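Beta-lactamase-like protein (PDB 6AUF) probably hydrolyses beta-lactam antibiotics as a B3-type metallo-beta-lactamase whose active site holds two zinc ions. Local coordinates at residues A[50-55]-A[64-69]; A[206-211]-A[246-251]; A[218-223]-A[285-290]. All coordinates share one frame; numbering follows the deposited sequence.

Interaction 1. Residues A[50-55]-A[64-69]; sequences YGNTWY and ILVTSD
Thr67 OG1 joins two residues of the facing segment: it donates to Asn52 O (2.8 Å) and accepts from Trp54 NE1 (3.0 Å). The indole N-H meets it in the plane of the ring, the two side chains crossing at about a right angle. Asn52 O has a second donor in Thr67 N, also 2.8 Å away, and the two approaches differ: the amide lies in the carbonyl plane, the hydroxyl above it. Thr67 thus holds one carbonyl oxygen with both backbone and side chain, because chi1 of 42° sets OG1 between the backbone N and the carbonyl carbon.

Two residue pairs further along, Trp54 and Leu65 form an antiparallel hydrogen-bonded pair. Leu65 N reaches Trp54 O at 3.0 Å and 175°, and Trp54 N reaches Leu65 O at 2.8 Å. The flanking pairs, Thr53 with Val66 and Tyr55 with Ile64, are non-hydrogen-bonded. Their side chains share one face, where Thr53 CG2 meets Ile64 CG2 at 3.7 Å.

Behind this first shell, a type II' turn from Tyr50 to Thr53, with Gly51 at positive phi, leads into strand 53-55 and puts Gly51 O over one face of the Trp54 ring. Thr53 OG1 bonds to Asn52 OD1 and to Trp194 NE1. Trp194, in the other sheet of the sandwich, also packs on Ile64 and Val66, while Trp54 meets His48 and Phe95. The chemistry implies a hairpin whose hydrogen bonding runs past its last strand pair: the Thr67 hydroxyl, as donor and acceptor at once, fixes the indole edge beside the turn.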
loop_
_atom_site.group_PDB
_atom_site.type_symbol
_atom_site.label_atom_id
_atom_site.label_comp_id
_atom_site.label_asym_id
_atom_site.label_seq_id
_atom_site.Cartn_x
_atom_site.Cartn_y
_atom_site.Cartn_z
ATOM N N TYR A 50 -5.780 -0.652 14.678
ATOM C CA TYR A 50 -5.666 -1.686 15.695
ATOM C C TYR A 50 -4.324 -1.528 16.389
ATOM O O TYR A 50 -3.318 -1.232 15.736
ATOM C CB TYR A 50 -5.793 -3.089 15.086
ATOM C CG TYR A 50 -6.115 -4.171 16.094
ATOM C CD1 TYR A 50 -7.405 -4.329 16.576
ATOM C CD2 TYR A 50 -5.130 -5.041 16.559
ATOM C CE1 TYR A 50 -7.711 -5.319 17.495
ATOM C CE2 TYR A 50 -5.428 -6.038 17.479
ATOM C CZ TYR A 50 -6.721 -6.168 17.944
ATOM O OH TYR A 50 -7.040 -7.148 18.857
ATOM N N GLY A 51 -4.322 -1.707 17.710
ATOM C CA GLY A 51 -3.116 -1.535 18.494
ATOM C C GLY A 51 -2.336 -0.299 18.099
ATOM O O GLY A 51 -2.859 0.820 18.136
ATOM N N ASN A 52 -1.085 -0.498 17.688
ATOM C CA ASN A 52 -0.153 0.573 17.351
ATOM C C ASN A 52 -0.289 1.055 15.910
ATOM O O ASN A 52 0.613 1.753 15.416
ATOM C CB ASN A 52 1.286 0.108 17.604
ATOM C CG ASN A 52 1.698 -1.067 16.699
ATOM O OD1 ASN A 52 0.929 -1.520 15.838
ATOM N ND2 ASN A 52 2.926 -1.548 16.882
ATOM N N THR A 53 -1.385 0.715 15.230
ATOM C CA THR A 53 -1.527 0.969 13.804
ATOM C C THR A 53 -2.687 1.918 13.542
ATOM O O THR A 53 -3.790 1.721 14.063
ATOM C CB THR A 53 -1.728 -0.342 13.041
ATOM O OG1 THR A 53 -0.624 -1.201 13.325
ATOM C CG2 THR A 53 -1.831 -0.084 11.552
ATOM N N TRP A 54 -2.444 2.902 12.675
ATOM C CA TRP A 54 -3.328 4.034 12.472
ATOM C C TRP A 54 -3.507 4.321 10.988
ATOM O O TRP A 54 -2.543 4.268 10.215
ATOM C CB TRP A 54 -2.749 5.265 13.157
ATOM C CG TRP A 54 -2.375 5.044 14.600
ATOM C CD1 TRP A 54 -1.169 4.649 15.081
ATOM C CD2 TRP A 54 -3.223 5.227 15.741
ATOM N NE1 TRP A 54 -1.206 4.568 16.453
ATOM C CE2 TRP A 54 -2.456 4.921 16.882
ATOM C CE3 TRP A 54 -4.554 5.634 15.905
ATOM C CZ2 TRP A 54 -2.970 5.002 18.166
ATOM C CZ3 TRP A 54 -5.066 5.706 17.181
ATOM C CH2 TRP A 54 -4.279 5.390 18.296
ATOM N N TYR A 55 -4.740 4.637 10.593
ATOM C CA TYR A 55 -4.983 5.200 9.271
ATOM C C TYR A 55 -4.760 6.703 9.332
ATOM O O TYR A 55 -5.331 7.386 10.186
ATOM C CB TYR A 55 -6.403 4.900 8.789
ATOM C CG TYR A 55 -6.630 5.249 7.334
ATOM C CD1 TYR A 55 -7.036 6.528 6.947
ATOM C CD2 TYR A 55 -6.430 4.296 6.338
ATOM C CE1 TYR A 55 -7.248 6.839 5.609
ATOM C CE2 TYR A 55 -6.633 4.597 5.002
ATOM C CZ TYR A 55 -7.037 5.858 4.643
ATOM O OH TYR A 55 -7.228 6.122 3.311
ATOM N N ILE A 64 -0.328 4.503 6.229
ATOM C CA ILE A 64 -0.376 3.719 7.460
ATOM C C ILE A 64 0.735 4.159 8.399
ATOM O O ILE A 64 1.902 4.237 8.000
ATOM C CB ILE A 64 -0.267 2.219 7.171
ATOM C CG1 ILE A 64 -1.302 1.819 6.107
ATOM C CG2 ILE A 64 -0.409 1.438 8.467
ATOM C CD1 ILE A 64 -2.734 2.165 6.466
ATOM N N LEU A 65 0.374 4.430 9.649
ATOM C CA LEU A 65 1.324 4.811 10.685
ATOM C C LEU A 65 1.369 3.716 11.736
ATOM O O LEU A 65 0.325 3.249 12.203
ATOM C CB LEU A 65 0.949 6.152 11.330
ATOM C CG LEU A 65 1.812 6.542 12.535
ATOM C CD1 LEU A 65 3.263 6.619 12.123
ATOM C CD2 LEU A 65 1.366 7.848 13.142
ATOM N N VAL A 66 2.576 3.309 12.104
ATOM C CA VAL A 66 2.784 2.203 13.026
ATOM C C VAL A 66 3.715 2.703 14.115
ATOM O O VAL A 66 4.861 3.073 13.834
ATOM C CB VAL A 66 3.353 0.966 12.310
ATOM C CG1 VAL A 66 3.778 -0.073 13.300
ATOM C CG2 VAL A 66 2.308 0.377 11.383
ATOM N N THR A 67 3.218 2.741 15.347
ATOM C CA THR A 67 3.833 3.528 16.404
ATOM C C THR A 67 4.527 2.657 17.449
ATOM O O THR A 67 4.086 1.551 17.777
ATOM C CB THR A 67 2.786 4.415 17.078
ATOM O OG1 THR A 67 1.585 3.659 17.259
ATOM C CG2 THR A 67 2.483 5.642 16.223
ATOM N N SER A 68 5.635 3.185 17.964
ATOM C CA SER A 68 6.329 2.619 19.103
ATOM C C SER A 68 6.932 3.773 19.885
ATOM O O SER A 68 7.038 4.894 19.383
ATOM C CB SER A 68 7.429 1.638 18.679
ATOM O OG SER A 68 8.626 2.327 18.339
ATOM N N ASP A 69 7.338 3.492 21.121
ATOM C CA ASP A 69 8.126 4.482 21.844
ATOM C C ASP A 69 9.461 4.718 21.157
ATOM O O ASP A 69 10.003 5.826 21.210
ATOM C CB ASP A 69 8.341 4.030 23.284
ATOM C CG ASP A 69 7.052 3.629 23.953
ATOM O OD1 ASP A 69 6.045 4.351 23.764
ATOM O OD2 ASP A 69 7.038 2.586 24.647
#

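Interaction 2. Residues A[206-211]-A[246-251]; sequences IAYADS and ILVTPH. With ZN (zinc ion), chain B.
With CG anti to the backbone N (chi1 -170°), the Tyr208 side chain carries its ring past Val248 to Pro250, where CZ lies 3.6 Å from Pro250 CG; the phenol and the proline ring cross obliquely. His251 has CG anti to the carbonyl carbon, and its imidazole ends at the zinc ion, NE2 to metal 2.0 Å. Asp111 and His112 complete the protein ligands of this site.

Beyond the strands, one water accepts from His251 N at 2.9 Å and lies 3.0 Å from Ser211 OG, bridging the ends of the two segments, and Ser211 OG also lies at the edge of the imidazole, near its plane. The same hydroxyl bonds to a citrate probably brought by the crystallisation liquor. Next to it, Asp210 bonds to His107, a ligand of the other zinc ion, and to Ser189, so it belongs to the second shell there.

Upstream the backbones run parallel, their short axes 18° apart. Ala207 sits astride the ladder: its N donates to Ile246 O (3.0 Å, 174°) and its O accepts from Val248 N (2.8 Å). The next rung, Ala209 N to Val248 O, is weak. Ile206 and Ile246 lie side by side on the Tyr208 face, Ile206 CG1 to Ile246 CB 4.0 Å. Leu247, on the face of Ala207, reaches Ala209 CB just past the strand end with CD1, at 3.7 Å.

Strand 246-248 edges the five-stranded sheet, and helix 226-241 makes the beta-alpha-beta crossover from strand 203-208. Ala207 and Leu247 pack against helix 272-292, Ile206 and Tyr208 touch Trp194 of strand 190-197, and Tyr208 OH bonds to Asp76.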
loop_
_atom_site.group_PDB
_atom_site.type_symbol
_atom_site.label_atom_id
_atom_site.label_comp_id
_atom_site.label_asym_id
_atom_site.label_seq_id
_atom_site.Cartn_x
_atom_site.Cartn_y
_atom_site.Cartn_z
ATOM N N ILE A 206 -1.775 -7.805 11.008
ATOM C CA ILE A 206 -2.230 -6.877 9.988
ATOM C C ILE A 206 -1.449 -7.136 8.705
ATOM O O ILE A 206 -0.237 -7.397 8.719
ATOM C CB ILE A 206 -2.080 -5.429 10.487
ATOM C CG1 ILE A 206 -3.096 -5.186 11.602
ATOM C CG2 ILE A 206 -2.285 -4.432 9.357
ATOM C CD1 ILE A 206 -2.727 -4.099 12.531
ATOM N N ALA A 207 -2.162 -7.112 7.589
ATOM C CA ALA A 207 -1.573 -7.273 6.269
ATOM C C ALA A 207 -1.948 -6.050 5.447
ATOM O O ALA A 207 -3.120 -5.860 5.114
ATOM C CB ALA A 207 -2.057 -8.561 5.602
ATOM N N TYR A 208 -0.957 -5.210 5.147
ATOM C CA TYR A 208 -1.119 -4.120 4.190
ATOM C C TYR A 208 -0.805 -4.684 2.800
ATOM O O TYR A 208 0.308 -4.570 2.268
ATOM C CB TYR A 208 -0.229 -2.946 4.578
ATOM C CG TYR A 208 -0.485 -1.673 3.795
ATOM C CD1 TYR A 208 -1.783 -1.180 3.627
ATOM C CD2 TYR A 208 0.575 -0.950 3.237
ATOM C CE1 TYR A 208 -2.023 -0.019 2.903
ATOM C CE2 TYR A 208 0.345 0.212 2.511
ATOM C CZ TYR A 208 -0.955 0.669 2.348
ATOM O OH TYR A 208 -1.187 1.817 1.637
ATOM N N ALA A 209 -1.810 -5.346 2.218
ATOM C CA ALA A 209 -1.640 -6.012 0.931
ATOM C C ALA A 209 -1.845 -4.997 -0.181
ATOM O O ALA A 209 -2.889 -4.335 -0.242
ATOM C CB ALA A 209 -2.609 -7.181 0.772
ATOM N N ASP A 210 -0.839 -4.871 -1.040
ATOM C CA ASP A 210 -0.816 -3.895 -2.116
ATOM C C ASP A 210 -2.002 -4.070 -3.058
ATOM O O ASP A 210 -2.636 -5.130 -3.111
ATOM C CB ASP A 210 0.481 -4.040 -2.900
ATOM C CG ASP A 210 0.756 -2.859 -3.778
ATOM O OD1 ASP A 210 -0.028 -1.875 -3.739
ATOM O OD2 ASP A 210 1.775 -2.915 -4.495
ATOM N N SER A 211 -2.297 -3.009 -3.820
ATOM C CA SER A 211 -3.190 -3.145 -4.967
ATOM C C SER A 211 -2.795 -4.375 -5.774
ATOM O O SER A 211 -1.607 -4.670 -5.933
ATOM C CB SER A 211 -3.116 -1.906 -5.861
ATOM O OG SER A 211 -3.033 -0.731 -5.083
ATOM N N ILE A 246 -6.243 -8.907 9.709
ATOM C CA ILE A 246 -6.870 -7.642 9.349
ATOM C C ILE A 246 -6.274 -7.178 8.030
ATOM O O ILE A 246 -5.105 -6.776 7.978
ATOM C CB ILE A 246 -6.680 -6.576 10.438
ATOM C CG1 ILE A 246 -7.427 -6.987 11.703
ATOM C CG2 ILE A 246 -7.143 -5.223 9.932
ATOM C CD1 ILE A 246 -7.042 -6.167 12.899
ATOM N N LEU A 247 -7.076 -7.210 6.975
ATOM C CA LEU A 247 -6.627 -6.752 5.672
ATOM C C LEU A 247 -6.720 -5.234 5.562
ATOM O O LEU A 247 -7.715 -4.628 5.961
ATOM C CB LEU A 247 -7.464 -7.399 4.568
ATOM C CG LEU A 247 -7.133 -6.894 3.170
ATOM C CD1 LEU A 247 -5.703 -7.302 2.828
ATOM C CD2 LEU A 247 -8.118 -7.436 2.160
ATOM N N VAL A 248 -5.680 -4.618 5.004
ATOM C CA VAL A 248 -5.690 -3.192 4.699
ATOM C C VAL A 248 -5.058 -3.008 3.326
ATOM O O VAL A 248 -4.060 -3.657 3.009
ATOM C CB VAL A 248 -4.955 -2.365 5.782
ATOM C CG1 VAL A 248 -5.201 -0.870 5.583
ATOM C CG2 VAL A 248 -5.392 -2.792 7.170
ATOM N N THR A 249 -5.643 -2.130 2.508
ATOM C CA THR A 249 -5.239 -1.942 1.125
ATOM C C THR A 249 -4.918 -0.487 0.817
ATOM O O THR A 249 -5.598 0.421 1.297
ATOM C CB THR A 249 -6.328 -2.413 0.156
ATOM O OG1 THR A 249 -7.577 -1.782 0.492
ATOM C CG2 THR A 249 -6.458 -3.942 0.181
ATOM N N PRO A 250 -3.918 -0.247 -0.025
ATOM C CA PRO A 250 -3.575 1.136 -0.397
ATOM C C PRO A 250 -4.752 1.956 -0.897
ATOM O O PRO A 250 -4.763 3.180 -0.727
ATOM C CB PRO A 250 -2.513 0.927 -1.483
ATOM C CG PRO A 250 -1.829 -0.325 -1.038
ATOM C CD PRO A 250 -2.931 -1.217 -0.528
ATOM N N HIS A 251 -5.723 1.332 -1.542
ATOM C CA HIS A 251 -6.997 1.979 -1.802
ATOM C C HIS A 251 -7.975 1.404 -0.804
ATOM O O HIS A 251 -8.281 0.199 -0.876
ATOM C CB HIS A 251 -7.494 1.732 -3.227
ATOM C CG HIS A 251 -6.710 2.447 -4.277
ATOM N ND1 HIS A 251 -7.116 3.649 -4.815
ATOM C CD2 HIS A 251 -5.545 2.130 -4.893
ATOM C CE1 HIS A 251 -6.232 4.046 -5.712
ATOM N NE2 HIS A 251 -5.271 3.141 -5.781
HETATM ZN ZN ZN B . -3.457 3.123 -6.631
HETATM O O HOH W 1 -5.442 -0.969 -3.252
#

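Interaction 3. Residues A[218-223]-A[285-290]; sequences DDYRFS and AKRLAE
Phe222 turns the edge of its ring onto the guanidinium of Arg287, and this pairing of flat groups is the main side-chain contact. Phe222 CE1 lies 3.4 Å from Arg287 NH2, and both CE1 and CD1 are 3.5 Å from Arg287 CZ. The two planes stand 80° apart, with the phenyl edge over one guanidinium face, offset toward its rim; the cation therefore lies at the ring edge and not over a face. One face of the ring is covered within the segment by Tyr220, whose CE1 sits over its centre.

Among polar contacts, Arg287 NH1 comes to 2.8 Å from Tyr220 O, which lies near the guanidinium plane. The arginine chain bends at chi2 (74°), which turns the guanidinium out of the chain's extended course. Its orientation is fixed from outside by a salt bridge from NE to Glu291, one turn further along the helix, and by a bond from NH2 to Ser216. Glu291 also accepts from Phe222 N and bonds to Ser223 OG, so a single carboxylate serves both segments.

In the fold, these residues belong to the far end of the long helix 272-292 and to the loop between strand 203-208 and helix 226-241, within the alpha-beta/beta-alpha sandwich of the metallo-beta-lactamase superfamily.

Apolar packing lies beside the charged group, where Leu288 CD2 approaches Phe222 CB at 3.9 Å. Ser223 OG is a van der Waals neighbour of the same methyl. Leu288 also touches Ile229 and Arg233 of helix 226-241, while Phe222 touches Ile232 of that helix and Pro147 of a loop, its side chain about 8 Å from that of the zinc ligand His185.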
loop_
_atom_site.group_PDB
_atom_site.type_symbol
_atom_site.label_atom_id
_atom_site.label_comp_id
_atom_site.label_asym_id
_atom_site.label_seq_id
_atom_site.Cartn_x
_atom_site.Cartn_y
_atom_site.Cartn_z
ATOM N N ASP A 218 -3.307 0.817 -23.206
ATOM C CA ASP A 218 -4.144 0.098 -24.167
ATOM C C ASP A 218 -3.321 -0.858 -25.015
ATOM O O ASP A 218 -3.679 -2.032 -25.180
ATOM C CB ASP A 218 -4.888 1.082 -25.066
ATOM C CG ASP A 218 -5.814 1.995 -24.293
ATOM O OD1 ASP A 218 -5.900 1.854 -23.051
ATOM O OD2 ASP A 218 -6.450 2.858 -24.937
ATOM N N ASP A 219 -2.215 -0.366 -25.572
ATOM C CA ASP A 219 -1.392 -1.149 -26.479
ATOM C C ASP A 219 -0.628 -2.270 -25.778
ATOM O O ASP A 219 0.011 -3.077 -26.456
ATOM C CB ASP A 219 -0.420 -0.216 -27.196
ATOM C CG ASP A 219 0.401 0.619 -26.226
ATOM O OD1 ASP A 219 0.236 0.445 -24.999
ATOM O OD2 ASP A 219 1.211 1.453 -26.681
ATOM N N TYR A 220 -0.675 -2.350 -24.454
ATOM C CA TYR A 220 0.072 -3.369 -23.740
ATOM C C TYR A 220 -0.692 -4.683 -23.708
ATOM O O TYR A 220 -1.902 -4.701 -23.462
ATOM C CB TYR A 220 0.358 -2.919 -22.315
ATOM C CG TYR A 220 1.166 -3.924 -21.517
ATOM C CD1 TYR A 220 0.552 -4.966 -20.823
ATOM C CD2 TYR A 220 2.548 -3.823 -21.450
ATOM C CE1 TYR A 220 1.312 -5.877 -20.086
ATOM C CE2 TYR A 220 3.306 -4.720 -20.721
ATOM C CZ TYR A 220 2.688 -5.740 -20.046
ATOM O OH TYR A 220 3.469 -6.606 -19.330
ATOM N N ARG A 221 0.027 -5.788 -23.930
ATOM C CA ARG A 221 -0.551 -7.129 -23.851
ATOM C C ARG A 221 0.267 -7.987 -22.893
ATOM O O ARG A 221 1.477 -8.165 -23.087
ATOM C CB ARG A 221 -0.624 -7.782 -25.234
ATOM C CG ARG A 221 -1.569 -7.072 -26.177
ATOM C CD ARG A 221 -1.716 -7.801 -27.505
ATOM N NE ARG A 221 -2.877 -8.689 -27.523
ATOM C CZ ARG A 221 -2.809 -10.011 -27.646
ATOM N NH1 ARG A 221 -3.931 -10.724 -27.644
ATOM N NH2 ARG A 221 -1.628 -10.620 -27.786
ATOM N N PHE A 222 -0.394 -8.513 -21.855
ATOM C CA PHE A 222 0.283 -9.391 -20.904
ATOM C C PHE A 222 0.787 -10.658 -21.583
ATOM O O PHE A 222 1.838 -11.194 -21.206
ATOM C CB PHE A 222 -0.661 -9.750 -19.748
ATOM C CG PHE A 222 -0.951 -8.607 -18.827
ATOM C CD1 PHE A 222 -2.029 -7.759 -19.070
ATOM C CD2 PHE A 222 -0.139 -8.368 -17.720
ATOM C CE1 PHE A 222 -2.298 -6.688 -18.215
ATOM C CE2 PHE A 222 -0.385 -7.300 -16.865
ATOM C CZ PHE A 222 -1.473 -6.457 -17.106
ATOM N N SER A 223 0.046 -11.142 -22.581
ATOM C CA SER A 223 0.416 -12.363 -23.280
ATOM C C SER A 223 1.801 -12.267 -23.905
ATOM O O SER A 223 2.472 -13.293 -24.069
ATOM C CB SER A 223 -0.632 -12.672 -24.340
ATOM O OG SER A 223 -1.915 -12.790 -23.744
ATOM N N ALA A 285 -7.345 -13.523 -15.046
ATOM C CA ALA A 285 -7.631 -14.557 -16.034
ATOM C C ALA A 285 -8.588 -14.042 -17.094
ATOM O O ALA A 285 -8.422 -14.331 -18.286
ATOM C CB ALA A 285 -8.191 -15.806 -15.363
ATOM N N LYS A 286 -9.601 -13.280 -16.678
ATOM C CA LYS A 286 -10.483 -12.658 -17.653
ATOM C C LYS A 286 -9.682 -11.810 -18.632
ATOM O O LYS A 286 -9.996 -11.761 -19.828
ATOM C CB LYS A 286 -11.543 -11.816 -16.941
ATOM C CG LYS A 286 -12.470 -12.621 -16.046
ATOM C CD LYS A 286 -13.612 -11.746 -15.527
ATOM C CE LYS A 286 -14.735 -12.567 -14.879
ATOM N NZ LYS A 286 -14.275 -13.385 -13.715
ATOM N N ARG A 287 -8.628 -11.150 -18.146
ATOM C CA ARG A 287 -7.847 -10.282 -19.016
ATOM C C ARG A 287 -7.028 -11.099 -20.011
ATOM O O ARG A 287 -6.945 -10.743 -21.191
ATOM C CB ARG A 287 -6.953 -9.371 -18.178
ATOM C CG ARG A 287 -5.819 -8.696 -18.964
ATOM C CD ARG A 287 -6.319 -7.580 -19.859
ATOM N NE ARG A 287 -5.289 -7.140 -20.792
ATOM C CZ ARG A 287 -4.630 -5.989 -20.712
ATOM N NH1 ARG A 287 -3.701 -5.694 -21.615
ATOM N NH2 ARG A 287 -4.892 -5.136 -19.737
ATOM N N LEU A 288 -6.427 -12.204 -19.559
ATOM C CA LEU A 288 -5.722 -13.091 -20.483
ATOM C C LEU A 288 -6.681 -13.683 -21.514
ATOM O O LEU A 288 -6.349 -13.773 -22.704
ATOM C CB LEU A 288 -4.990 -14.195 -19.702
ATOM C CG LEU A 288 -3.797 -13.735 -18.838
ATOM C CD1 LEU A 288 -3.201 -14.845 -17.971
ATOM C CD2 LEU A 288 -2.712 -13.101 -19.695
ATOM N N ALA A 289 -7.886 -14.069 -21.082
ATOM C CA ALA A 289 -8.876 -14.589 -22.020
ATOM C C ALA A 289 -9.272 -13.544 -23.062
ATOM O O ALA A 289 -9.483 -13.874 -24.238
ATOM C CB ALA A 289 -10.108 -15.076 -21.262
ATOM N N GLU A 290 -9.408 -12.284 -22.649
ATOM C CA GLU A 290 -9.724 -11.248 -23.621
ATOM C C GLU A 290 -8.622 -11.152 -24.663
ATOM O O GLU A 290 -8.898 -11.065 -25.866
ATOM C CB GLU A 290 -9.936 -9.899 -22.923
ATOM C CG GLU A 290 -11.135 -9.843 -21.989
ATOM C CD GLU A 290 -11.110 -8.624 -21.068
ATOM O OE1 GLU A 290 -12.038 -8.483 -20.234
ATOM O OE2 GLU A 290 -10.160 -7.812 -21.179
#

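Overall arrangement
From the N terminus, interaction 1 comes first and closes the short hairpin of residues 50-69, at the start of the seven-stranded sheet. The chain completes that sheet before interaction 2 opens, so the two are in series, yet they touch: Ile64 packs on Tyr208 and Val248, and Tyr50 on Ile246, joining the two sheets. Interactions 2 and 3 cross, since 218-223 lies in the connection that interaction 2 closes between 206-211 and 246-251, while 285-290 follows later. Their centres lie about 25 Å apart, and the two do not touch. Interaction 3 ties that connection to the C-terminal helix, on the opposite side of the chain's centre from interaction 1.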